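Local structure of bacillaene synthase decarboxylase PksI (Bacillus subtilis, 4Q1K) at residues A119-H123 with R201-L205; P67-A71 with L215-R220; F150-G154 with R261-Y266. The protein catalyses the decarboxylation of a carrier-tethered 3-methylglutaconyl group to a 3-methylcrotonyl group during synthesis of the antibiotic bacillaene in Bacillus subtilis. The protein carries 1 engineered substitution. One frame throughout, in Å; residues are numbered along the deposited sequence.

Contact 1: A119-H123 with R201-L205; sequences AMQGH and RAEVL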
loop_
_atom_site.group_PDB
_atom_site.type_symbol
_atom_site.label_atom_id
_atom_site.label_comp_id
_atom_site.label_asym_id
_atom_site.label_seq_id
_atom_site.Cartn_x
_atom_site.Cartn_y
_atom_site.Cartn_z
ATOM N N ALA B 119 -4.017 13.862 16.008
ATOM C CA ALA B 119 -3.849 13.048 17.245
ATOM C C ALA B 119 -5.295 12.576 17.611
ATOM O O ALA B 119 -6.024 13.273 18.368
ATOM C CB ALA B 119 -3.240 13.945 18.339
ATOM N N MET B 120 -5.678 11.430 17.100
ATOM C CA MET B 120 -7.084 10.937 17.228
ATOM C C MET B 120 -7.105 10.107 18.489
ATOM O O MET B 120 -7.065 8.825 18.453
ATOM C CB MET B 120 -7.447 10.109 15.979
ATOM C CG MET B 120 -7.299 10.917 14.687
ATOM S SD MET B 120 -8.200 9.949 13.377
ATOM C CE MET B 120 -7.735 10.814 11.984
ATOM N N GLN B 121 -7.134 10.813 19.631
ATOM C CA GLN B 121 -7.068 10.141 20.954
ATOM C C GLN B 121 -8.439 9.474 21.283
ATOM O O GLN B 121 -8.518 8.606 22.174
ATOM C CB GLN B 121 -6.657 11.134 22.058
ATOM C CG GLN B 121 -7.790 11.890 22.772
ATOM C CD GLN B 121 -8.723 12.714 21.851
ATOM O OE1 GLN B 121 -8.384 13.102 20.710
ATOM N NE2 GLN B 121 -9.927 12.935 22.342
ATOM N N GLY B 122 -9.476 9.953 20.625
ATOM C CA GLY B 122 -10.854 9.431 20.794
ATOM C C GLY B 122 -11.473 8.962 19.501
ATOM O O GLY B 122 -10.785 8.810 18.467
ATOM N N HIS B 123 -12.770 8.684 19.555
ATOM C CA HIS B 123 -13.427 8.095 18.377
ATOM C C HIS B 123 -13.426 9.019 17.153
ATOM O O HIS B 123 -13.507 10.260 17.303
ATOM C CB HIS B 123 -14.866 7.761 18.707
ATOM C CG HIS B 123 -14.974 6.946 19.960
ATOM N ND1 HIS B 123 -15.616 7.409 21.108
ATOM C CD2 HIS B 123 -14.444 5.745 20.269
ATOM C CE1 HIS B 123 -15.530 6.478 22.048
ATOM N NE2 HIS B 123 -14.828 5.461 21.558
ATOM N N ARG B 201 -5.051 5.462 24.390
ATOM C CA ARG B 201 -5.559 6.832 24.408
ATOM C C ARG B 201 -4.727 7.782 25.280
ATOM O O ARG B 201 -4.472 8.913 24.837
ATOM C CB ARG B 201 -7.028 6.890 24.781
ATOM C CG ARG B 201 -7.588 8.282 25.098
ATOM C CD ARG B 201 -9.055 8.208 25.568
ATOM N NE ARG B 201 -9.875 7.594 24.530
ATOM C CZ ARG B 201 -10.943 6.815 24.751
ATOM N NH1 ARG B 201 -11.342 6.550 25.987
ATOM N NH2 ARG B 201 -11.602 6.294 23.732
ATOM N N ALA B 202 -4.355 7.371 26.498
ATOM C CA ALA B 202 -3.644 8.314 27.443
ATOM C C ALA B 202 -2.274 8.732 26.914
ATOM O O ALA B 202 -1.644 9.588 27.514
ATOM C CB ALA B 202 -3.446 7.634 28.845
ATOM N N GLU B 203 -1.744 8.055 25.875
ATOM C CA GLU B 203 -0.405 8.340 25.379
ATOM C C GLU B 203 -0.461 9.145 24.034
ATOM O O GLU B 203 0.568 9.604 23.556
ATOM C CB GLU B 203 0.334 7.018 25.156
ATOM C CG GLU B 203 0.685 6.411 26.512
ATOM C CD GLU B 203 1.226 4.992 26.358
ATOM O OE1 GLU B 203 1.943 4.698 25.374
ATOM O OE2 GLU B 203 0.897 4.151 27.214
ATOM N N VAL B 204 -1.658 9.294 23.419
ATOM C CA VAL B 204 -1.693 9.724 22.007
ATOM C C VAL B 204 -1.243 11.192 21.950
ATOM O O VAL B 204 -0.432 11.565 21.125
ATOM C CB VAL B 204 -3.153 9.579 21.445
ATOM C CG1 VAL B 204 -3.350 10.387 20.123
ATOM C CG2 VAL B 204 -3.489 8.058 21.249
ATOM N N LEU B 205 -1.809 12.035 22.810
ATOM C CA LEU B 205 -1.481 13.500 22.630
ATOM C C LEU B 205 -0.044 13.736 23.051
ATOM O O LEU B 205 0.668 14.491 22.405
ATOM C CB LEU B 205 -2.460 14.376 23.429
ATOM C CG LEU B 205 -2.243 15.892 23.270
ATOM C CD1 LEU B 205 -2.421 16.273 21.806
ATOM C CD2 LEU B 205 -3.298 16.585 24.142
HETATM O O HOH W 1 -13.649 4.393 24.586
#

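Contact 2: P67-A71 with L215-R220; sequences PKYKA and LAEKPR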
loop_
_atom_site.group_PDB
_atom_site.type_symbol
_atom_site.label_atom_id
_atom_site.label_comp_id
_atom_site.label_asym_id
_atom_site.label_seq_id
_atom_site.Cartn_x
_atom_site.Cartn_y
_atom_site.Cartn_z
ATOM N N PRO B 67 2.293 32.849 9.713
ATOM C CA PRO B 67 3.181 31.815 9.138
ATOM C C PRO B 67 4.466 31.634 9.919
ATOM O O PRO B 67 5.523 31.753 9.344
ATOM C CB PRO B 67 3.485 32.339 7.702
ATOM C CG PRO B 67 3.302 33.866 7.802
ATOM C CD PRO B 67 2.280 34.098 8.883
ATOM N N LYS B 68 4.385 31.297 11.210
ATOM C CA LYS B 68 5.553 31.085 12.054
ATOM C C LYS B 68 5.589 29.688 12.591
ATOM O O LYS B 68 6.584 29.334 13.151
ATOM C CB LYS B 68 5.539 32.001 13.287
ATOM C CG LYS B 68 4.394 31.800 14.239
ATOM C CD LYS B 68 4.773 32.578 15.510
ATOM C CE LYS B 68 3.948 32.162 16.717
ATOM N NZ LYS B 68 4.478 32.859 17.917
ATOM N N TYR B 69 4.481 28.918 12.420
ATOM C CA TYR B 69 4.379 27.614 13.024
ATOM C C TYR B 69 5.034 26.600 12.090
ATOM O O TYR B 69 5.071 26.770 10.887
ATOM C CB TYR B 69 2.966 27.150 13.330
ATOM C CG TYR B 69 2.363 28.047 14.361
ATOM C CD1 TYR B 69 2.861 28.060 15.668
ATOM C CD2 TYR B 69 1.406 28.989 13.986
ATOM C CE1 TYR B 69 2.341 28.940 16.606
ATOM C CE2 TYR B 69 0.858 29.841 14.928
ATOM C CZ TYR B 69 1.360 29.806 16.229
ATOM O OH TYR B 69 0.828 30.646 17.182
ATOM N N LYS B 70 5.584 25.556 12.693
ATOM C CA LYS B 70 6.178 24.436 11.946
ATOM C C LYS B 70 5.308 23.158 11.936
ATOM O O LYS B 70 5.475 22.267 11.036
ATOM C CB LYS B 70 7.568 24.082 12.585
ATOM C CG LYS B 70 8.628 25.184 12.189
ATOM C CD LYS B 70 9.889 25.059 13.046
ATOM C CE LYS B 70 10.916 26.147 12.663
ATOM N NZ LYS B 70 12.128 25.750 13.450
ATOM N N ALA B 71 4.438 23.035 12.945
ATOM C CA ALA B 71 3.595 21.828 13.013
ATOM C C ALA B 71 2.313 22.201 13.690
ATOM O O ALA B 71 2.305 22.983 14.647
ATOM C CB ALA B 71 4.280 20.729 13.885
ATOM N N LEU B 215 9.511 17.748 14.565
ATOM C CA LEU B 215 9.335 18.446 13.324
ATOM C C LEU B 215 9.843 19.889 13.451
ATOM O O LEU B 215 10.379 20.433 12.485
ATOM C CB LEU B 215 7.848 18.439 12.944
ATOM C CG LEU B 215 7.342 17.094 12.380
ATOM C CD1 LEU B 215 5.804 17.079 12.417
ATOM C CD2 LEU B 215 7.912 16.838 10.952
ATOM N N ALA B 216 9.563 20.499 14.602
ATOM C CA ALA B 216 10.002 21.885 14.832
ATOM C C ALA B 216 11.480 22.083 14.933
ATOM O O ALA B 216 11.968 23.205 15.044
ATOM C CB ALA B 216 9.280 22.517 16.076
ATOM N N GLU B 217 12.251 20.994 14.930
ATOM C CA GLU B 217 13.698 21.163 14.760
ATOM C C GLU B 217 14.152 21.547 13.357
ATOM O O GLU B 217 15.283 21.973 13.224
ATOM C CB GLU B 217 14.393 19.870 15.146
ATOM C CG GLU B 217 14.192 19.617 16.638
ATOM C CD GLU B 217 14.702 18.234 17.040
ATOM O OE1 GLU B 217 15.262 17.487 16.203
ATOM O OE2 GLU B 217 14.533 17.907 18.216
ATOM N N LYS B 218 13.270 21.443 12.339
ATOM C CA LYS B 218 13.611 21.747 10.933
ATOM C C LYS B 218 13.298 23.223 10.634
ATOM O O LYS B 218 12.471 23.787 11.343
ATOM C CB LYS B 218 12.657 20.961 10.016
ATOM C CG LYS B 218 13.127 19.491 9.837
ATOM C CD LYS B 218 13.112 18.756 11.201
ATOM C CE LYS B 218 13.149 17.237 11.116
ATOM N NZ LYS B 218 13.146 16.527 12.433
ATOM N N PRO B 219 13.890 23.783 9.581
ATOM C CA PRO B 219 13.480 25.098 9.095
ATOM C C PRO B 219 12.080 25.004 8.539
ATOM O O PRO B 219 11.748 24.025 7.843
ATOM C CB PRO B 219 14.480 25.436 7.952
ATOM C CG PRO B 219 15.576 24.426 8.112
ATOM C CD PRO B 219 14.984 23.200 8.764
ATOM N N ARG B 220 11.237 25.979 8.908
ATOM C CA ARG B 220 9.885 26.002 8.389
ATOM C C ARG B 220 9.799 25.983 6.845
ATOM O O ARG B 220 8.986 25.257 6.285
ATOM C CB ARG B 220 9.195 27.273 8.898
ATOM C CG ARG B 220 7.709 27.287 8.506
ATOM C CD ARG B 220 7.038 28.588 8.949
ATOM N NE ARG B 220 5.571 28.518 8.864
ATOM C CZ ARG B 220 4.897 28.876 7.779
ATOM N NH1 ARG B 220 5.569 29.343 6.736
ATOM N NH2 ARG B 220 3.584 28.841 7.760
HETATM O O HOH W 2 1.868 28.805 10.360
#

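Contact 3: F150-G154 with R261-Y266; sequences FMKYG and RIKGLY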
loop_
_atom_site.group_PDB
_atom_site.type_symbol
_atom_site.label_atom_id
_atom_site.label_comp_id
_atom_site.label_asym_id
_atom_site.label_seq_id
_atom_site.Cartn_x
_atom_site.Cartn_y
_atom_site.Cartn_z
ATOM N N PHE B 150 -20.775 6.145 6.411
ATOM C CA PHE B 150 -21.668 6.708 5.381
ATOM C C PHE B 150 -22.652 5.659 4.895
ATOM O O PHE B 150 -23.877 5.854 4.944
ATOM C CB PHE B 150 -20.818 7.242 4.197
ATOM C CG PHE B 150 -19.678 8.132 4.652
ATOM C CD1 PHE B 150 -19.912 9.463 5.013
ATOM C CD2 PHE B 150 -18.388 7.604 4.776
ATOM C CE1 PHE B 150 -18.865 10.307 5.442
ATOM C CE2 PHE B 150 -17.338 8.435 5.206
ATOM C CZ PHE B 150 -17.563 9.763 5.503
ATOM N N MET B 151 -22.123 4.525 4.438
ATOM C CA MET B 151 -23.017 3.504 3.805
ATOM C C MET B 151 -23.975 2.846 4.803
ATOM O O MET B 151 -25.014 2.244 4.438
ATOM C CB MET B 151 -22.132 2.425 3.101
ATOM C CG MET B 151 -21.369 3.001 1.873
ATOM S SD MET B 151 -22.467 2.967 0.346
ATOM C CE MET B 151 -22.381 1.244 -0.020
ATOM N N LYS B 152 -23.704 2.903 6.093
ATOM C CA LYS B 152 -24.749 2.369 7.013
ATOM C C LYS B 152 -26.057 3.184 6.858
ATOM O O LYS B 152 -27.181 2.678 7.113
ATOM C CB LYS B 152 -24.247 2.538 8.432
ATOM C CG LYS B 152 -25.215 2.226 9.542
ATOM C CD LYS B 152 -24.589 2.572 10.888
ATOM C CE LYS B 152 -24.610 4.057 11.202
ATOM N NZ LYS B 152 -24.469 4.191 12.699
ATOM N N TYR B 153 -25.935 4.396 6.393
ATOM C CA TYR B 153 -27.141 5.218 6.271
ATOM C C TYR B 153 -27.709 5.154 4.838
ATOM O O TYR B 153 -28.666 5.895 4.504
ATOM C CB TYR B 153 -26.838 6.685 6.610
ATOM C CG TYR B 153 -26.318 6.926 8.001
ATOM C CD1 TYR B 153 -27.116 6.646 9.099
ATOM C CD2 TYR B 153 -25.023 7.417 8.219
ATOM C CE1 TYR B 153 -26.665 6.854 10.407
ATOM C CE2 TYR B 153 -24.576 7.673 9.526
ATOM C CZ TYR B 153 -25.397 7.390 10.595
ATOM O OH TYR B 153 -25.064 7.514 11.882
ATOM N N GLY B 154 -27.111 4.351 3.961
ATOM C CA GLY B 154 -27.693 4.138 2.647
ATOM C C GLY B 154 -27.086 4.927 1.566
ATOM O O GLY B 154 -27.438 4.741 0.407
ATOM N N ARG B 261 -33.024 5.601 7.573
ATOM C CA ARG B 261 -31.778 5.114 8.268
ATOM C C ARG B 261 -31.099 6.180 9.142
ATOM O O ARG B 261 -30.591 5.873 10.204
ATOM C CB ARG B 261 -30.760 4.544 7.272
ATOM C CG ARG B 261 -31.298 3.312 6.543
ATOM C CD ARG B 261 -30.464 3.122 5.291
ATOM N NE ARG B 261 -30.890 1.964 4.495
ATOM C CZ ARG B 261 -30.247 0.813 4.476
ATOM N NH1 ARG B 261 -29.090 0.691 5.163
ATOM N NH2 ARG B 261 -30.730 -0.211 3.716
ATOM N N ILE B 262 -31.047 7.420 8.662
ATOM C CA ILE B 262 -30.456 8.481 9.486
ATOM C C ILE B 262 -31.269 8.653 10.743
ATOM O O ILE B 262 -30.728 8.844 11.820
ATOM C CB ILE B 262 -30.376 9.838 8.744
ATOM C CG1 ILE B 262 -29.472 9.717 7.507
ATOM C CG2 ILE B 262 -29.942 10.976 9.652
ATOM C CD1 ILE B 262 -29.523 10.953 6.608
ATOM N N LYS B 263 -32.596 8.654 10.617
ATOM C CA LYS B 263 -33.390 8.846 11.814
ATOM C C LYS B 263 -33.350 7.671 12.685
ATOM O O LYS B 263 -33.324 7.838 13.906
ATOM C CB LYS B 263 -34.844 9.153 11.432
ATOM C CG LYS B 263 -34.941 10.576 10.955
ATOM C CD LYS B 263 -36.367 11.032 11.027
ATOM C CE LYS B 263 -36.991 10.927 9.671
ATOM N NZ LYS B 263 -38.323 11.615 9.700
ATOM N N GLY B 264 -33.312 6.471 12.075
ATOM C CA GLY B 264 -33.329 5.206 12.842
ATOM C C GLY B 264 -32.013 4.821 13.480
ATOM O O GLY B 264 -32.003 4.244 14.567
ATOM N N LEU B 265 -30.904 5.061 12.782
ATOM C CA LEU B 265 -29.651 4.366 13.180
ATOM C C LEU B 265 -28.593 5.362 13.681
ATOM O O LEU B 265 -27.462 4.943 14.047
ATOM C CB LEU B 265 -29.035 3.601 11.941
ATOM C CG LEU B 265 -30.015 2.640 11.231
ATOM C CD1 LEU B 265 -29.376 1.997 10.023
ATOM C CD2 LEU B 265 -30.507 1.624 12.209
ATOM N N TYR B 266 -28.905 6.659 13.652
ATOM C CA TYR B 266 -27.880 7.649 14.037
ATOM C C TYR B 266 -27.517 7.436 15.522
ATOM O O TYR B 266 -26.280 7.531 15.760
ATOM C CB TYR B 266 -28.388 9.114 13.868
ATOM C CG TYR B 266 -27.257 10.113 14.009
ATOM C CD1 TYR B 266 -26.919 10.668 15.280
ATOM C CD2 TYR B 266 -26.528 10.545 12.882
ATOM C CE1 TYR B 266 -25.882 11.582 15.379
ATOM C CE2 TYR B 266 -25.447 11.449 12.994
ATOM C CZ TYR B 266 -25.141 11.945 14.241
ATOM O OH TYR B 266 -24.114 12.844 14.410
HETATM O O HOH W 3 -23.658 6.301 14.389
#

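Contact 1: A119-H123 with R201-L205
The backbones of Gln121 and Arg201 come within 5.0 Å at their CA atoms, and those of Ala119 and Leu205 within 5.9 Å, so the N-terminal part of helix 201-215 lies against the end region of strand 116-120, where Met120 is the centre of an inverse gamma turn. Arg201 supplies the polar link: its NE donates to the backbone O of Gln121 at 2.9 Å, with an N-H...O angle of 153°. The oxygen lies in the guanidinium plane. The arginine chain, extended to CD and then bent (chi3 -59°), curls round this carbonyl, and Arg201 CG is only 3.1 Å from the same Gln121 O. Arg201 NH2 lies 4.0 Å from His123 NE2, and the guanidinium and imidazole planes stand 81° apart. Water 1 joins them, accepting from Arg201 NH2 and giving a weak bond to His123 NE2, while Ser144 takes a further bond from NH2. Val204 makes the main apolar contact: its CG1 reaches Gln121 CA at 3.8 Å and Ala119 CB at 4.0 Å, and Leu205 CD1 adds a looser touch on the same methyl. The side-chain amide of Gln121 turns away from the helix to the backbone of Gly76, Asp78 and Tyr80, its CG wedged between backbone N and carbonyl carbon. In this crotonase-family core the contact joins the exit of a central strand to the helix after edge strand 197-199. The Gln121 carbonyl thus takes Arg201 NE and, weakly, Ser144 OG, and the charged donor probably polarises this buried carbonyl.

Contact 2: P67-A71 with L215-R220
Lys70 NZ is gripped by two backbone carbonyls of the 215-220 loop, donating to Lys218 O at 2.9 Å and to Ala216 O at 3.0 Å. Neither bond lies in the plane of its carbonyl: the amine stands 36° out of the plane of Ala216 and is similarly tilted from that of Lys218. The lysine chain is extended beyond CG, which carries the charge across the loop, and its methylenes do the packing on the way. Lys70 CD lies 4.0 Å from Ala216 CB, and Lys70 CG meets the CB of Arg220 at 3.9 Å. The two carbonyl dipoles probably stabilise the ammonium charge.

The loop receiving it is a type I turn from Leu215 to Lys218, closed by Lys218 N to Leu215 O; Pro219 then takes the N-cap position of helix 220-252. The contact thus joins the connection between helices 201-215 and 220-252 to the link between helix 50-65 and strand 71-75 in the crotonase-type fold.

Arg220 reaches back in the opposite sense. With CG anti to the backbone N and an extended chain, Arg220 brings its NE within 2.7 Å of Tyr69 O, a bent bond of 140° whose acceptor lies 19° out of the guanidinium plane. The carbonyl oxygen of Pro67 sits over one face of that group, 3.2 Å above its plane and near its centre, while the proline CB approaches NH2. Water 2 accepts from this same NH2 and, weakly, from Tyr69 N; the terminal nitrogen also forms a salt bridge with Glu113. At the inner end, Ala71 CB meets Leu215 CD1. Lys218 NZ binds Glu214 O and, across the trimer interface, Asn180 O of the second subunit.

Contact 3: F150-G154 with R261-Y266
Tyr153 meets helix 256-265 with one edge of its ring. Tyr153 CD1 lies 3.8 Å from Ile262 CA, while Arg261 O and Tyr266 N both lie in the plane of the ring at its edge. Farther along, Tyr153 OH comes within 3.5 Å of Tyr266 CD2; the two tyrosine side chains pass each other at a slant. The ring is set by CG lying anti to the carbonyl carbon (chi1 -60°), and Tyr153 CB still touches Ile262 CG1 at 4.1 Å.

One face of the Tyr153 ring carries Lys152 CE, 3.4 Å above the plane and displaced toward the rim. The lysine bends at chi3 (78°) to pass over it, and its NZ then gives weak bonds to Leu265 O and to the hydroxyl of Tyr153. A firmer partner is water 3, which accepts from Lys152 NZ at 2.8 Å and donates to Tyr266 O. Leu265 CD1 touches Lys152 O and CG. That same carbonyl receives a weak bond from Arg261 NH1 at 3.4 Å, straight enough at 157° and in the guanidinium plane.

Arg261 runs out with CD against the Tyr153 carbonyl and beside Gly154. Its NH2 is held by Glu257 and by Glu217 O of the third subunit, which probably limits the rotation of the guanidinium at the trimer interface. Backbone bonds from Tyr153 N to Phe150 O and from Gly154 N to Met151 O hold the 3-10 turn; Met151 brings it about 8 Å, side chain to side chain, from the active-site His249. The turn follows strand 145-147 and precedes helix 161-169, while Ile262 of helix 256-265 and Tyr266 pack on helix 87-94.

Contact 1 lies nearest the chain's centre, with contacts 2 and 3 on opposite sides of that centre, their own centres 41 Å apart. Helix 201-215 joins the first two: it starts in contact 1 and ends in contact 2, whose centre is 23 Å away. Along the sequence 119-123 and 201-205 fall inside the span closed by 67-71 and 215-220, whereas contact 3 interleaves with both. Contacts 1 and 2 tie helix ends to strand 116-120 and to the loop leading into its sheet neighbour 71-75; contact 3 brings the C-terminal helix to the turn after strand 145-147. Though distant within one chain, contact 2 of one copy meets contact 3 of a neighbouring copy across the trimer interface.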